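Long-range contact in UDP-N-acetylglucosamine--peptide N-acetylglucosaminyltransferase stabilizing protein GtfB (Streptococcus gordonii, PDB 5E9T), which works with the glycosyltransferase GtfA to attach the first GlcNAc from UDP-GlcNAc to the serine-rich adhesin GspB, which is exported by the accessory SecA2/SecY2 system: residues P68-R80 and R88-R100. Residues are numbered along the deposited sequence; the frame is centred on the assembly and turned at random.
Sequences PFWEITGDHQVAR and RARIHYASQARGR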
loop_
_atom_site.group_PDB
_atom_site.type_symbol
_atom_site.label_atom_id
_atom_site.label_comp_id
_atom_site.label_asym_id
_atom_site.label_seq_id
_atom_site.Cartn_x
_atom_site.Cartn_y
_atom_site.Cartn_z
ATOM N N PRO B 68 -3.887 -14.160 -8.582
ATOM C CA PRO B 68 -3.173 -14.349 -9.838
ATOM C C PRO B 68 -1.898 -13.522 -9.886
ATOM O O PRO B 68 -1.859 -12.366 -9.465
ATOM C CB PRO B 68 -4.176 -13.906 -10.895
ATOM C CG PRO B 68 -5.503 -14.167 -10.267
ATOM C CD PRO B 68 -5.324 -13.880 -8.804
ATOM N N PHE B 69 -0.825 -14.158 -10.377
ATOM C CA PHE B 69 0.486 -13.546 -10.619
ATOM C C PHE B 69 1.284 -13.285 -9.348
ATOM O O PHE B 69 2.464 -12.932 -9.431
ATOM C CB PHE B 69 0.341 -12.238 -11.403
ATOM C CG PHE B 69 -0.232 -12.413 -12.774
ATOM C CD1 PHE B 69 0.580 -12.775 -13.835
ATOM C CD2 PHE B 69 -1.582 -12.207 -13.006
ATOM C CE1 PHE B 69 0.055 -12.933 -15.101
ATOM C CE2 PHE B 69 -2.113 -12.364 -14.271
ATOM C CZ PHE B 69 -1.293 -12.726 -15.320
ATOM N N TRP B 70 0.678 -13.448 -8.175
ATOM C CA TRP B 70 1.433 -13.245 -6.946
ATOM C C TRP B 70 2.556 -14.276 -6.840
ATOM O O TRP B 70 2.429 -15.418 -7.291
ATOM C CB TRP B 70 0.515 -13.316 -5.723
ATOM C CG TRP B 70 -0.383 -12.115 -5.566
ATOM C CD1 TRP B 70 -0.874 -11.320 -6.561
ATOM C CD2 TRP B 70 -0.886 -11.570 -4.338
ATOM N NE1 TRP B 70 -1.657 -10.321 -6.030
ATOM C CE2 TRP B 70 -1.678 -10.454 -4.667
ATOM C CE3 TRP B 70 -0.746 -11.922 -2.993
ATOM C CZ2 TRP B 70 -2.323 -9.691 -3.704
ATOM C CZ3 TRP B 70 -1.389 -11.162 -2.040
ATOM C CH2 TRP B 70 -2.164 -10.060 -2.397
ATOM N N GLU B 71 3.664 -13.855 -6.239
ATOM C CA GLU B 71 4.932 -14.572 -6.311
ATOM C C GLU B 71 5.184 -15.339 -5.018
ATOM O O GLU B 71 5.250 -14.739 -3.939
ATOM C CB GLU B 71 6.070 -13.587 -6.586
ATOM C CG GLU B 71 7.465 -14.108 -6.303
ATOM C CD GLU B 71 8.504 -13.000 -6.295
ATOM O OE1 GLU B 71 9.682 -13.283 -6.604
ATOM O OE2 GLU B 71 8.143 -11.844 -5.983
ATOM N N ILE B 72 5.335 -16.659 -5.132
ATOM C CA ILE B 72 5.699 -17.514 -4.008
ATOM C C ILE B 72 7.184 -17.828 -4.102
ATOM O O ILE B 72 7.671 -18.256 -5.156
ATOM C CB ILE B 72 4.873 -18.812 -3.989
ATOM C CG1 ILE B 72 3.386 -18.530 -4.204
ATOM C CG2 ILE B 72 5.075 -19.542 -2.675
ATOM C CD1 ILE B 72 2.526 -19.783 -4.185
ATOM N N THR B 73 7.908 -17.604 -3.005
ATOM C CA THR B 73 9.312 -17.975 -2.884
ATOM C C THR B 73 9.522 -18.625 -1.526
ATOM O O THR B 73 8.666 -18.543 -0.642
ATOM C CB THR B 73 10.252 -16.768 -3.015
ATOM O OG1 THR B 73 10.227 -16.014 -1.797
ATOM C CG2 THR B 73 9.838 -15.872 -4.166
ATOM N N GLY B 74 10.670 -19.266 -1.350
ATOM C CA GLY B 74 11.032 -19.753 -0.031
ATOM C C GLY B 74 12.360 -20.481 -0.033
ATOM O O GLY B 74 12.829 -20.973 -1.066
ATOM N N ASP B 75 12.964 -20.519 1.152
ATOM C CA ASP B 75 14.160 -21.277 1.483
ATOM C C ASP B 75 13.779 -22.563 2.230
ATOM O O ASP B 75 12.620 -22.997 2.207
ATOM C CB ASP B 75 15.146 -20.396 2.266
ATOM C CG ASP B 75 14.637 -20.003 3.643
ATOM O OD1 ASP B 75 13.546 -20.453 4.057
ATOM O OD2 ASP B 75 15.352 -19.237 4.325
ATOM N N HIS B 76 14.768 -23.203 2.857
ATOM C CA HIS B 76 14.560 -24.452 3.576
ATOM C C HIS B 76 13.858 -24.292 4.924
ATOM O O HIS B 76 13.410 -25.302 5.477
ATOM C CB HIS B 76 15.904 -25.164 3.781
ATOM C CG HIS B 76 16.832 -24.458 4.723
ATOM N ND1 HIS B 76 17.632 -23.405 4.332
ATOM C CD2 HIS B 76 17.101 -24.667 6.034
ATOM C CE1 HIS B 76 18.345 -22.990 5.364
ATOM N NE2 HIS B 76 18.042 -23.739 6.408
ATOM N N GLN B 77 13.808 -23.094 5.518
ATOM C CA GLN B 77 13.071 -22.941 6.771
ATOM C C GLN B 77 11.713 -22.247 6.673
ATOM O O GLN B 77 10.948 -22.318 7.641
ATOM C CB GLN B 77 13.931 -22.192 7.800
ATOM C CG GLN B 77 14.829 -21.128 7.213
ATOM C CD GLN B 77 15.660 -20.441 8.273
ATOM O OE1 GLN B 77 15.500 -20.702 9.467
ATOM N NE2 GLN B 77 16.559 -19.562 7.845
ATOM N N VAL B 78 11.363 -21.627 5.542
ATOM C CA VAL B 78 10.124 -20.848 5.467
ATOM C C VAL B 78 9.837 -20.444 4.024
ATOM O O VAL B 78 10.647 -20.702 3.127
ATOM C CB VAL B 78 10.202 -19.609 6.385
ATOM C CG1 VAL B 78 11.008 -18.500 5.725
ATOM C CG2 VAL B 78 8.813 -19.133 6.802
ATOM N N ALA B 79 8.700 -19.788 3.791
ATOM C CA ALA B 79 8.325 -19.334 2.458
ATOM C C ALA B 79 7.551 -18.024 2.578
ATOM O O ALA B 79 7.294 -17.529 3.680
ATOM C CB ALA B 79 7.515 -20.403 1.718
ATOM N N ARG B 80 7.169 -17.468 1.427
ATOM C CA ARG B 80 6.606 -16.128 1.375
ATOM C C ARG B 80 5.661 -16.010 0.187
ATOM O O ARG B 80 5.847 -16.669 -0.839
ATOM C CB ARG B 80 7.725 -15.082 1.274
ATOM C CG ARG B 80 7.276 -13.632 1.201
ATOM C CD ARG B 80 8.253 -12.836 0.345
ATOM N NE ARG B 80 8.356 -11.436 0.745
ATOM C CZ ARG B 80 9.098 -11.010 1.762
ATOM N NH1 ARG B 80 9.792 -11.880 2.483
ATOM N NH2 ARG B 80 9.143 -9.719 2.059
ATOM N N ARG B 88 3.151 -10.374 1.771
ATOM C CA ARG B 88 1.727 -10.602 1.975
ATOM C C ARG B 88 1.480 -11.742 2.951
ATOM O O ARG B 88 0.749 -11.556 3.930
ATOM C CB ARG B 88 1.033 -10.834 0.629
ATOM C CG ARG B 88 0.899 -9.547 -0.178
ATOM C CD ARG B 88 0.343 -8.412 0.677
ATOM N NE ARG B 88 -0.028 -7.247 -0.124
ATOM C CZ ARG B 88 0.595 -6.074 -0.083
ATOM N NH1 ARG B 88 1.628 -5.889 0.730
ATOM N NH2 ARG B 88 0.178 -5.081 -0.853
ATOM N N ALA B 89 2.000 -12.936 2.685
ATOM C CA ALA B 89 1.822 -14.057 3.592
ATOM C C ALA B 89 3.163 -14.667 3.980
ATOM O O ALA B 89 4.176 -14.487 3.301
ATOM C CB ALA B 89 0.924 -15.131 2.973
ATOM N N ARG B 90 3.151 -15.388 5.098
ATOM C CA ARG B 90 4.222 -16.300 5.475
ATOM C C ARG B 90 3.696 -17.724 5.387
ATOM O O ARG B 90 2.648 -18.035 5.964
ATOM C CB ARG B 90 4.727 -16.026 6.892
ATOM C CG ARG B 90 4.960 -14.569 7.200
ATOM C CD ARG B 90 5.882 -14.402 8.393
ATOM N NE ARG B 90 6.137 -12.992 8.663
ATOM C CZ ARG B 90 5.302 -12.203 9.330
ATOM N NH1 ARG B 90 4.162 -12.691 9.799
ATOM N NH2 ARG B 90 5.607 -10.928 9.530
ATOM N N ILE B 91 4.411 -18.582 4.666
ATOM C CA ILE B 91 4.067 -19.997 4.570
ATOM C C ILE B 91 4.959 -20.762 5.534
ATOM O O ILE B 91 6.189 -20.727 5.416
ATOM C CB ILE B 91 4.223 -20.526 3.138
ATOM C CG1 ILE B 91 3.182 -19.896 2.222
ATOM C CG2 ILE B 91 4.110 -22.040 3.124
ATOM C CD1 ILE B 91 3.762 -19.385 0.941
ATOM N N HIS B 92 4.340 -21.457 6.484
ATOM C CA HIS B 92 5.059 -22.174 7.525
ATOM C C HIS B 92 5.105 -23.659 7.208
ATOM O O HIS B 92 4.119 -24.242 6.746
ATOM C CB HIS B 92 4.413 -21.942 8.887
ATOM C CG HIS B 92 4.549 -20.536 9.374
ATOM N ND1 HIS B 92 5.758 -20.001 9.763
ATOM C CD2 HIS B 92 3.633 -19.550 9.525
ATOM C CE1 HIS B 92 5.581 -18.746 10.138
ATOM N NE2 HIS B 92 4.301 -18.449 10.004
ATOM N N TYR B 93 6.256 -24.266 7.473
ATOM C CA TYR B 93 6.533 -25.625 7.040
ATOM C C TYR B 93 6.117 -26.630 8.104
ATOM O O TYR B 93 6.533 -26.528 9.262
ATOM C CB TYR B 93 8.018 -25.779 6.721
ATOM C CG TYR B 93 8.412 -25.103 5.433
ATOM C CD1 TYR B 93 7.487 -24.927 4.417
ATOM C CD2 TYR B 93 9.707 -24.641 5.232
ATOM C CE1 TYR B 93 7.836 -24.312 3.233
ATOM C CE2 TYR B 93 10.067 -24.029 4.049
ATOM C CZ TYR B 93 9.127 -23.864 3.055
ATOM O OH TYR B 93 9.472 -23.252 1.873
ATOM N N ALA B 94 5.286 -27.592 7.706
ATOM C CA ALA B 94 5.031 -28.747 8.553
ATOM C C ALA B 94 6.331 -29.494 8.771
ATOM O O ALA B 94 7.041 -29.809 7.812
ATOM C CB ALA B 94 3.997 -29.668 7.908
ATOM N N SER B 95 6.635 -29.820 10.020
ATOM C CA SER B 95 7.949 -30.376 10.308
ATOM C C SER B 95 7.838 -31.875 10.076
ATOM O O SER B 95 7.316 -32.620 10.908
ATOM C CB SER B 95 8.388 -30.043 11.730
ATOM O OG SER B 95 9.340 -30.979 12.204
ATOM N N GLN B 96 8.390 -32.308 8.949
ATOM C CA GLN B 96 8.335 -33.677 8.473
ATOM C C GLN B 96 9.702 -34.002 7.900
ATOM O O GLN B 96 10.513 -33.105 7.645
ATOM C CB GLN B 96 7.254 -33.882 7.394
ATOM C CG GLN B 96 5.856 -34.212 7.904
ATOM C CD GLN B 96 5.003 -34.904 6.847
ATOM O OE1 GLN B 96 5.455 -35.139 5.726
ATOM N NE2 GLN B 96 3.767 -35.239 7.204
ATOM N N ALA B 97 9.959 -35.296 7.706
ATOM C CA ALA B 97 11.179 -35.701 7.020
ATOM C C ALA B 97 11.289 -34.996 5.674
ATOM O O ALA B 97 12.329 -34.417 5.340
ATOM C CB ALA B 97 11.204 -37.221 6.848
ATOM N N ARG B 98 10.210 -35.016 4.901
ATOM C CA ARG B 98 10.154 -34.234 3.678
ATOM C C ARG B 98 10.053 -32.750 4.018
ATOM O O ARG B 98 9.315 -32.352 4.925
ATOM C CB ARG B 98 8.961 -34.679 2.834
ATOM C CG ARG B 98 8.728 -36.184 2.856
ATOM C CD ARG B 98 7.483 -36.588 2.077
ATOM N NE ARG B 98 6.285 -36.618 2.913
ATOM C CZ ARG B 98 5.096 -37.046 2.498
ATOM N NH1 ARG B 98 4.944 -37.484 1.256
ATOM N NH2 ARG B 98 4.058 -37.038 3.324
ATOM N N GLY B 99 10.816 -31.927 3.295
ATOM C CA GLY B 99 10.832 -30.505 3.558
ATOM C C GLY B 99 9.866 -29.722 2.685
ATOM O O GLY B 99 9.426 -30.193 1.638
ATOM N N ARG B 100 9.548 -28.510 3.147
ATOM C CA ARG B 100 8.728 -27.544 2.414
ATOM C C ARG B 100 7.287 -28.012 2.225
ATOM O O ARG B 100 6.664 -27.722 1.200
ATOM C CB ARG B 100 9.350 -27.198 1.057
ATOM C CG ARG B 100 10.772 -26.698 1.151
ATOM C CD ARG B 100 11.195 -26.005 -0.122
ATOM N NE ARG B 100 12.424 -25.243 0.075
ATOM C CZ ARG B 100 13.009 -24.519 -0.870
ATOM N NH1 ARG B 100 12.474 -24.453 -2.080
ATOM N NH2 ARG B 100 14.126 -23.858 -0.605
#
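Ala79 and Ile91 form an antiparallel hydrogen-bonded pair, and the next pair, Arg80 with Arg90, is non-hydrogen-bonded. Ile91 N donates to Ala79 O at 3.2 Å. The return bond, Ala79 N to Ile91 O, is weak. On the sheet face that carries Ala79 and Ile91, their CB atoms meet at 3.6 Å. CD1 of Ile91 reaches one strand further and touches CG2 of Ile72, the two side chains crossing at about a right angle.

Tyr93 reaches the turn between strands 71-74 and 79-83. CG stands anti to the carbonyl carbon (chi1 -73°), which brings the CE2 edge and OH against the backbone of Asp75 to Val78. Asp75 O lies in the ring plane at its edge, 3.2 Å from Tyr93 OH. The same OH is 3.1 Å from Val78 O. The turn is closed from within by an Asx motif, Val78 N to Asp75 OD1 at 2.9 Å.

Arg100 approaches this turn with its chain extended from CG to NE. Gly74 O lies over one face of its guanidinium, which also makes a cation-pi contact with Phe61.

At the far end, the Trp70 ring packs on the aliphatic part of Arg88, and Trp70 CZ3 lies 3.4 Å from Arg88 CG. The ring and guanidinium planes are 74° apart, so this is not a parallel stack. The guanidinium continues to a cation-pi contact with Tyr195 of one Gtf1 subunit, while Phe69 O is hydrogen-bonded to Tyr264 OH of the other Gtf1 subunit. Arg88 and Ala89 both face Val81 in a classic beta bulge.

These strands begin a sequential antiparallel beta meander, inserted in the chain between strands 41-42 and 194-196 of the parallel Rossmann-like sheet. Its first strands border both Gtf1 subunits of the heterotetramer.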